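Local coordinates for protein trehalose-6-phosphate phosphatase (Candida albicans, PDB 5DXF) that carries, in its crystallised N-terminal portion, a module of glycosyltransferase family 20 with the two-lobed GT-B fold, at residues L34-S39 and Y206-L211; G198-I203 and T518-I523. All coordinates share one frame; numbering follows the deposited sequence.

From the N terminus, the chain enters contact 1 on strand 34-37, runs through 166 intervening residues that include the helices 66-76, 147-160 and 173-194, and closes that loop with the loop 206-211, between strand 200-204 and helix 211-218. Just before this, strand 200-204 opens contact 2, whose 314-residue loop takes in the whole second lobe and ends on helix 512-526. The two loops therefore cross. Their strands are parallel neighbours in the main sheet: Trp202 N lies 2.8 Å from Leu34 O, and Val36 N 2.8 Å from Trp202 O, both probable hydrogen bonds. Contact 1 lies at the C-terminal end of strand 34-37, while contact 2 brings the last helix against one sheet face.

Contact 1: L34-S39 and Y206-L211; sequences LNVMTS and YYLLLL
Val36, in strand 34-37, is the first residue of the segment to meet 206-211. Its CG1 stands anti to the backbone N (chi1 -153°) and reaches Leu208 CD1 at 3.9 Å, the two side chains crossing obliquely. A looser touch of 4.4 Å joins Val36 CG1 to Leu211 CD2. Met37 turns its side chain to the other side, where it packs on Leu68 of helix 66-76, so it contributes through its backbone: Met37 O lies 3.8 Å from Leu208 CD1 and is hydrogen-bonded by Tyr187 OH of helix 173-194. In this Rossmann-like lobe the contact lies at and just past the C-terminal end of strand 34-37, where the chain turns a corner at Thr38 and the loop after the parallel neighbour strand 200-204 comes alongside. Thr38 OG1 lies beside the backbone N (chi1 -61°), toward the CG-CD2 side of the Tyr207 ring, which puts CG2 anti to that N. Thr38 CG2 drops almost squarely onto the face of the ring, 3.3 Å from the centroid of Tyr207 and 9° off the ring normal, a CH-pi contact. Tyr207 OH is hydrogen-bonded to Glu153 OE2, a carboxylate oxygen also bonded to Tyr206 OH, which anchors the far end of the ring to helix 147-160.

Contact 2: G198-I203 and T518-I523; sequences GDIIWI and TFICDI
Within 518-523, Phe519 O takes one helix hydrogen bond, from Ile523 N at 2.9 Å, as Thr518 O does from Asp522 N; the first ties Phe519 to Ile523, two residues of 518-523 that point at the strand. No hydrogen bond passes between 198-203 and 518-523; the contact is aromatic and aliphatic throughout. Trp202 and Phe519 both have CG anti to the backbone N, so each ring extends from its own backbone toward the other. The side chains cross obliquely; the ring planes are near parallel, 28° apart, but slid so far that they barely overlap: the centroids of the Trp202 six-membered ring and the Phe519 ring lie 4.9 Å apart. Phe519 CD2 sits over one indole face near its rim, and Phe519 CE2 comes 3.6 Å from Trp202 NE1. In the GT-B fold the C-terminal helix characteristically returns to the first lobe after the second is complete, and this is that return: helix 518-523 passes strand 200-203 with axes 10.2 Å apart at 123°. Trp202 stacks with His204 and meets the ring of Trp515, one turn before Phe519 on helix 512-526. Ile520 crosses the indole at about a right angle, its CG1 3.8 Å from Trp202 CZ3. The other branch of Ile520 serves Ile200, two residues before Trp202 and on the same face of the strand, CG2 touching Ile200 CD1 at 3.7 Å. Ile200 reaches this far because its chain is fully extended, with CG1 anti to the backbone N (chi1 -173°); the same CD1 lies 4.2 Å from Ile523 CG2. Between Ile200 and Trp202, Ile201 points to the other face of the sheet, and Ile523 CD1 only approaches Ile201 O, at 4.5 Å.

Contact 1: L34-S39 and Y206-L211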
ATOM      1  N   LEU A  34       5.184  15.753  12.816  1.00 85.06           N
ATOM      2  CA  LEU A  34       3.834  15.243  12.955  1.00 93.35           C
ATOM      3  C   LEU A  34       3.451  14.405  11.751  1.00 88.63           C
ATOM      4  O   LEU A  34       3.483  14.874  10.623  1.00 84.18           O
ATOM      5  CB  LEU A  34       2.855  16.396  13.119  1.00 87.47           C
ATOM      6  CG  LEU A  34       3.309  17.510  14.051  1.00 80.59           C
ATOM      7  CD1 LEU A  34       2.107  18.305  14.512  1.00 80.89           C
ATOM      8  CD2 LEU A  34       4.051  16.933  15.245  1.00 89.83           C
ATOM      9  N   ASN A  35       3.052  13.167  12.006  1.00 87.54           N
ATOM     10  CA  ASN A  35       2.665  12.266  10.944  1.00 76.85           C
ATOM     11  C   ASN A  35       1.185  12.145  11.020  1.00 82.49           C
ATOM     12  O   ASN A  35       0.651  11.878  12.080  1.00 88.57           O
ATOM     13  CB  ASN A  35       3.281  10.897  11.150  1.00 82.45           C
ATOM     14  CG  ASN A  35       3.925  10.364   9.901  1.00 79.53           C
ATOM     15  OD1 ASN A  35       4.161  11.100   8.957  1.00 80.82           O
ATOM     16  ND2 ASN A  35       4.219   9.080   9.892  1.00 74.20           N
ATOM     17  N   VAL A  36       0.519  12.369   9.901  1.00 80.33           N
ATOM     18  CA  VAL A  36      -0.930  12.399   9.885  1.00 80.15           C
ATOM     19  C   VAL A  36      -1.466  11.305   8.985  1.00 76.15           C
ATOM     20  O   VAL A  36      -1.014  11.143   7.869  1.00 77.25           O
ATOM     21  CB  VAL A  36      -1.469  13.763   9.429  1.00 86.76           C
ATOM     22  CG1 VAL A  36      -2.839  14.001  10.035  1.00 94.13           C
ATOM     23  CG2 VAL A  36      -0.521  14.886   9.816  1.00 78.80           C
ATOM     24  N   MET A  37      -2.434  10.554   9.487  1.00 75.76           N
ATOM     25  CA  MET A  37      -2.879   9.338   8.837  1.00 73.62           C
ATOM     26  C   MET A  37      -4.388   9.179   8.793  1.00 77.18           C
ATOM     27  O   MET A  37      -5.108   9.835   9.534  1.00 79.82           O
ATOM     28  CB  MET A  37      -2.278   8.141   9.555  1.00 20.00           C
ATOM     29  CG  MET A  37      -1.201   7.427   8.777  1.00 20.00           C
ATOM     30  SD  MET A  37      -0.175   6.471   9.884  1.00 20.00           S
ATOM     31  CE  MET A  37       1.437   6.894   9.252  1.00 20.00           C
ATOM     32  N   THR A  38      -4.863   8.308   7.911  1.00 72.62           N
ATOM     33  CA  THR A  38      -6.280   7.983   7.864  1.00 80.69           C
ATOM     34  C   THR A  38      -6.731   7.333   9.155  1.00 76.05           C
ATOM     35  O   THR A  38      -7.772   7.665   9.691  1.00 78.98           O
ATOM     36  CB  THR A  38      -6.596   6.996   6.728  1.00 74.09           C
ATOM     37  OG1 THR A  38      -6.254   7.573   5.467  1.00 73.28           O
ATOM     38  CG2 THR A  38      -8.058   6.648   6.721  1.00 66.99           C
ATOM     39  N   SER A  39      -5.971   6.375   9.641  1.00 76.81           N
ATOM     40  CA  SER A  39      -6.394   5.672  10.829  1.00 84.41           C
ATOM     41  C   SER A  39      -5.216   5.313  11.698  1.00 90.52           C
ATOM     42  O   SER A  39      -4.103   5.164  11.211  1.00 85.59           O
ATOM     43  CB  SER A  39      -7.169   4.415  10.446  1.00 85.88           C
ATOM     44  OG  SER A  39      -6.292   3.360  10.116  1.00 89.53           O
ATOM     45  N   TYR A 206      -5.503   9.852   0.489  1.00 64.11           N
ATOM     46  CA  TYR A 206      -6.736  10.422  -0.037  1.00 66.75           C
ATOM     47  C   TYR A 206      -7.759  10.918   0.978  1.00 60.87           C
ATOM     48  O   TYR A 206      -8.612  11.726   0.647  1.00 64.33           O
ATOM     49  CB  TYR A 206      -7.372   9.482  -1.056  1.00 60.21           C
ATOM     50  CG  TYR A 206      -7.536   8.073  -0.575  1.00 61.57           C
ATOM     51  CD1 TYR A 206      -6.460   7.218  -0.500  1.00 59.24           C
ATOM     52  CD2 TYR A 206      -8.774   7.598  -0.200  1.00 56.08           C
ATOM     53  CE1 TYR A 206      -6.615   5.921  -0.061  1.00 61.39           C
ATOM     54  CE2 TYR A 206      -8.941   6.310   0.240  1.00 58.72           C
ATOM     55  CZ  TYR A 206      -7.860   5.475   0.305  1.00 67.81           C
ATOM     56  OH  TYR A 206      -8.032   4.193   0.746  1.00 59.84           O
ATOM     57  N   TYR A 207      -7.709  10.403   2.195  1.00 60.94           N
ATOM     58  CA  TYR A 207      -8.653  10.834   3.219  1.00 64.20           C
ATOM     59  C   TYR A 207      -8.385  12.275   3.641  1.00 69.11           C
ATOM     60  O   TYR A 207      -9.256  12.948   4.192  1.00 63.64           O
ATOM     61  CB  TYR A 207      -8.583   9.915   4.441  1.00 68.65           C
ATOM     62  CG  TYR A 207      -9.312   8.596   4.295  1.00 64.62           C
ATOM     63  CD1 TYR A 207     -10.508   8.367   4.962  1.00 63.19           C
ATOM     64  CD2 TYR A 207      -8.801   7.580   3.500  1.00 63.89           C
ATOM     65  CE1 TYR A 207     -11.176   7.160   4.840  1.00 61.23           C
ATOM     66  CE2 TYR A 207      -9.460   6.372   3.374  1.00 62.69           C
ATOM     67  CZ  TYR A 207     -10.647   6.168   4.043  1.00 57.66           C
ATOM     68  OH  TYR A 207     -11.303   4.966   3.914  1.00 55.57           O
ATOM     69  N   LEU A 208      -7.173  12.744   3.371  1.00 69.54           N
ATOM     70  CA  LEU A 208      -6.717  14.031   3.880  1.00 70.91           C
ATOM     71  C   LEU A 208      -6.273  14.984   2.774  1.00 71.02           C
ATOM     72  O   LEU A 208      -5.374  15.803   2.970  1.00 69.52           O
ATOM     73  CB  LEU A 208      -5.578  13.804   4.872  1.00 71.05           C
ATOM     74  CG  LEU A 208      -5.977  12.877   6.023  1.00 79.16           C
ATOM     75  CD1 LEU A 208      -4.824  12.668   6.989  1.00 83.42           C
ATOM     76  CD2 LEU A 208      -7.201  13.434   6.733  1.00 76.33           C
ATOM     77  N   LEU A 209      -6.889  14.857   1.611  1.00 68.71           N
ATOM     78  CA  LEU A 209      -6.591  15.685   0.453  1.00 66.41           C
ATOM     79  C   LEU A 209      -6.909  17.150   0.672  1.00 72.14           C
ATOM     80  O   LEU A 209      -6.243  18.025   0.142  1.00 69.95           O
ATOM     81  CB  LEU A 209      -7.338  15.176  -0.767  1.00 69.55           C
ATOM     82  CG  LEU A 209      -6.829  13.865  -1.344  1.00 67.78           C
ATOM     83  CD1 LEU A 209      -7.611  13.518  -2.588  1.00 60.23           C
ATOM     84  CD2 LEU A 209      -5.346  13.923  -1.632  1.00 60.34           C
ATOM     85  N   LEU A 210      -7.983  17.401   1.403  1.00 73.53           N
ATOM     86  CA  LEU A 210      -8.412  18.745   1.736  1.00 68.63           C
ATOM     87  C   LEU A 210      -7.399  19.497   2.587  1.00 76.57           C
ATOM     88  O   LEU A 210      -7.221  20.702   2.435  1.00 86.23           O
ATOM     89  CB  LEU A 210      -9.754  18.699   2.457  1.00 69.33           C
ATOM     90  CG  LEU A 210     -10.962  18.388   1.576  1.00 78.80           C
ATOM     91  CD1 LEU A 210     -12.269  18.596   2.323  1.00 68.75           C
ATOM     92  CD2 LEU A 210     -10.918  19.228   0.314  1.00 64.54           C
ATOM     93  N   LEU A 211      -6.752  18.778   3.491  1.00 73.15           N
ATOM     94  CA  LEU A 211      -6.081  19.346   4.646  1.00 71.98           C
ATOM     95  C   LEU A 211      -4.943  20.335   4.407  1.00 70.88           C
ATOM     96  O   LEU A 211      -4.923  21.379   5.024  1.00 76.79           O
ATOM     97  CB  LEU A 211      -5.548  18.192   5.481  1.00 77.24           C
ATOM     98  CG  LEU A 211      -5.289  18.371   6.966  1.00 84.49           C
ATOM     99  CD1 LEU A 211      -6.604  18.463   7.722  1.00 91.89           C
ATOM    100  CD2 LEU A 211      -4.464  17.199   7.460  1.00 77.33           C
TER

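Contact 2: G198-I203 and T518-I523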
ATOM      1  N   GLY A 198       6.666  26.124  14.160  1.00101.98           N
ATOM      2  CA  GLY A 198       7.904  25.547  13.680  1.00107.57           C
ATOM      3  C   GLY A 198       7.916  24.037  13.494  1.00 96.87           C
ATOM      4  O   GLY A 198       8.947  23.494  13.119  1.00 93.40           O
ATOM      5  N   ASP A 199       6.800  23.353  13.755  1.00100.68           N
ATOM      6  CA  ASP A 199       6.694  21.920  13.459  1.00 97.63           C
ATOM      7  C   ASP A 199       6.879  21.656  11.964  1.00 93.34           C
ATOM      8  O   ASP A 199       6.782  22.562  11.127  1.00 96.08           O
ATOM      9  CB  ASP A 199       5.339  21.355  13.896  1.00104.93           C
ATOM     10  CG  ASP A 199       5.309  20.998  15.370  1.00107.36           C
ATOM     11  OD1 ASP A 199       6.286  20.327  15.820  1.00108.18           O
ATOM     12  OD2 ASP A 199       4.349  21.422  16.034  1.00105.35           O
ATOM     13  N   ILE A 200       7.125  20.399  11.633  1.00 87.59           N
ATOM     14  CA  ILE A 200       7.131  19.938  10.259  1.00 87.60           C
ATOM     15  C   ILE A 200       5.938  18.983  10.150  1.00 85.79           C
ATOM     16  O   ILE A 200       5.749  18.106  11.001  1.00 84.15           O
ATOM     17  CB  ILE A 200       8.490  19.276   9.907  1.00 89.55           C
ATOM     18  CG1 ILE A 200       8.580  18.927   8.421  1.00 89.53           C
ATOM     19  CG2 ILE A 200       8.780  18.099  10.837  1.00 86.38           C
ATOM     20  CD1 ILE A 200       9.873  18.247   8.045  1.00 72.27           C
ATOM     21  N   ILE A 201       5.106  19.165   9.133  1.00 84.66           N
ATOM     22  CA  ILE A 201       3.889  18.374   9.025  1.00 86.75           C
ATOM     23  C   ILE A 201       3.920  17.421   7.850  1.00 83.95           C
ATOM     24  O   ILE A 201       4.206  17.815   6.730  1.00 81.16           O
ATOM     25  CB  ILE A 201       2.630  19.252   8.912  1.00 80.17           C
ATOM     26  CG1 ILE A 201       2.680  20.389   9.920  1.00 87.77           C
ATOM     27  CG2 ILE A 201       1.388  18.422   9.158  1.00 67.95           C
ATOM     28  CD1 ILE A 201       2.439  19.939  11.341  1.00 87.55           C
ATOM     29  N   TRP A 202       3.621  16.159   8.125  1.00 82.42           N
ATOM     30  CA  TRP A 202       3.553  15.143   7.096  1.00 77.62           C
ATOM     31  C   TRP A 202       2.159  14.557   7.090  1.00 75.09           C
ATOM     32  O   TRP A 202       1.676  14.113   8.113  1.00 80.37           O
ATOM     33  CB  TRP A 202       4.573  14.053   7.392  1.00 72.48           C
ATOM     34  CG  TRP A 202       4.890  13.221   6.228  1.00 71.71           C
ATOM     35  CD1 TRP A 202       4.139  13.065   5.122  1.00 71.27           C
ATOM     36  CD2 TRP A 202       6.049  12.414   6.045  1.00 73.65           C
ATOM     37  NE1 TRP A 202       4.750  12.213   4.252  1.00 74.17           N
ATOM     38  CE2 TRP A 202       5.929  11.796   4.797  1.00 66.61           C
ATOM     39  CE3 TRP A 202       7.179  12.152   6.815  1.00 73.80           C
ATOM     40  CZ2 TRP A 202       6.889  10.938   4.298  1.00 61.36           C
ATOM     41  CZ3 TRP A 202       8.132  11.302   6.317  1.00 67.42           C
ATOM     42  CH2 TRP A 202       7.983  10.703   5.073  1.00 64.71           C
ATOM     43  N   ILE A 203       1.512  14.552   5.935  1.00 75.66           N
ATOM     44  CA  ILE A 203       0.171  14.000   5.826  1.00 73.88           C
ATOM     45  C   ILE A 203       0.074  12.969   4.723  1.00 69.58           C
ATOM     46  O   ILE A 203       0.657  13.136   3.658  1.00 63.45           O
ATOM     47  CB  ILE A 203      -0.880  15.076   5.573  1.00 76.90           C
ATOM     48  CG1 ILE A 203      -0.802  16.156   6.639  1.00 73.99           C
ATOM     49  CG2 ILE A 203      -2.256  14.453   5.578  1.00 79.23           C
ATOM     50  CD1 ILE A 203      -0.589  17.535   6.064  1.00 70.81           C
ATOM     51  N   THR A 518      14.975  10.764   3.625  1.00 57.33           N
ATOM     52  CA  THR A 518      15.085  11.490   2.364  1.00 57.29           C
ATOM     53  C   THR A 518      13.909  12.435   2.141  1.00 65.02           C
ATOM     54  O   THR A 518      14.106  13.585   1.749  1.00 59.63           O
ATOM     55  CB  THR A 518      15.178  10.530   1.158  1.00 62.64           C
ATOM     56  OG1 THR A 518      16.202   9.554   1.395  1.00 65.30           O
ATOM     57  CG2 THR A 518      15.494  11.299  -0.116  1.00 56.74           C
ATOM     58  N   PHE A 519      12.691  11.965   2.405  1.00 63.15           N
ATOM     59  CA  PHE A 519      11.528  12.800   2.148  1.00 65.49           C
ATOM     60  C   PHE A 519      11.476  13.999   3.090  1.00 62.50           C
ATOM     61  O   PHE A 519      11.162  15.110   2.651  1.00 58.57           O
ATOM     62  CB  PHE A 519      10.228  12.000   2.244  1.00 64.15           C
ATOM     63  CG  PHE A 519       9.048  12.730   1.680  1.00 54.48           C
ATOM     64  CD1 PHE A 519       8.916  12.903   0.311  1.00 51.74           C
ATOM     65  CD2 PHE A 519       8.090  13.276   2.515  1.00 57.20           C
ATOM     66  CE1 PHE A 519       7.842  13.591  -0.216  1.00 59.57           C
ATOM     67  CE2 PHE A 519       7.009  13.962   1.995  1.00 59.88           C
ATOM     68  CZ  PHE A 519       6.886  14.122   0.627  1.00 58.61           C
ATOM     69  N   ILE A 520      11.781  13.786   4.368  1.00 60.07           N
ATOM     70  CA  ILE A 520      11.800  14.890   5.324  1.00 66.68           C
ATOM     71  C   ILE A 520      12.831  15.920   4.858  1.00 64.45           C
ATOM     72  O   ILE A 520      12.559  17.133   4.817  1.00 65.27           O
ATOM     73  CB  ILE A 520      12.114  14.400   6.769  1.00 69.95           C
ATOM     74  CG1 ILE A 520      10.920  13.627   7.342  1.00 66.45           C
ATOM     75  CG2 ILE A 520      12.430  15.570   7.676  1.00 66.76           C
ATOM     76  CD1 ILE A 520      11.287  12.487   8.285  1.00 62.02           C
ATOM     77  N   CYS A 521      13.997  15.417   4.455  1.00 62.82           N
ATOM     78  CA  CYS A 521      15.053  16.267   3.920  1.00 64.77           C
ATOM     79  C   CYS A 521      14.573  17.046   2.687  1.00 69.76           C
ATOM     80  O   CYS A 521      14.955  18.196   2.511  1.00 64.42           O
ATOM     81  CB  CYS A 521      16.299  15.439   3.590  1.00 66.55           C
ATOM     82  SG  CYS A 521      17.427  15.184   5.001  1.00 87.56           S
ATOM     83  N   ASP A 522      13.717  16.445   1.861  1.00 71.12           N
ATOM     84  CA  ASP A 522      13.213  17.123   0.662  1.00 66.13           C
ATOM     85  C   ASP A 522      12.215  18.233   1.021  1.00 71.35           C
ATOM     86  O   ASP A 522      12.280  19.349   0.475  1.00 73.39           O
ATOM     87  CB  ASP A 522      12.575  16.113  -0.295  1.00 63.52           C
ATOM     88  CG  ASP A 522      13.578  15.101  -0.834  1.00 64.11           C
ATOM     89  OD1 ASP A 522      14.793  15.391  -0.837  1.00 72.44           O
ATOM     90  OD2 ASP A 522      13.145  14.010  -1.257  1.00 59.04           O
ATOM     91  N   ILE A 523      11.371  17.954   2.008  1.00 61.26           N
ATOM     92  CA  ILE A 523      10.392  18.927   2.431  1.00 65.26           C
ATOM     93  C   ILE A 523      11.133  20.142   2.918  1.00 72.26           C
ATOM     94  O   ILE A 523      10.804  21.260   2.552  1.00 69.18           O
ATOM     95  CB  ILE A 523       9.584  18.404   3.628  1.00 59.34           C
ATOM     96  CG1 ILE A 523       8.733  17.213   3.233  1.00 65.77           C
ATOM     97  CG2 ILE A 523       8.682  19.476   4.209  1.00 61.39           C
ATOM     98  CD1 ILE A 523       7.818  16.757   4.342  1.00 64.29           C
TER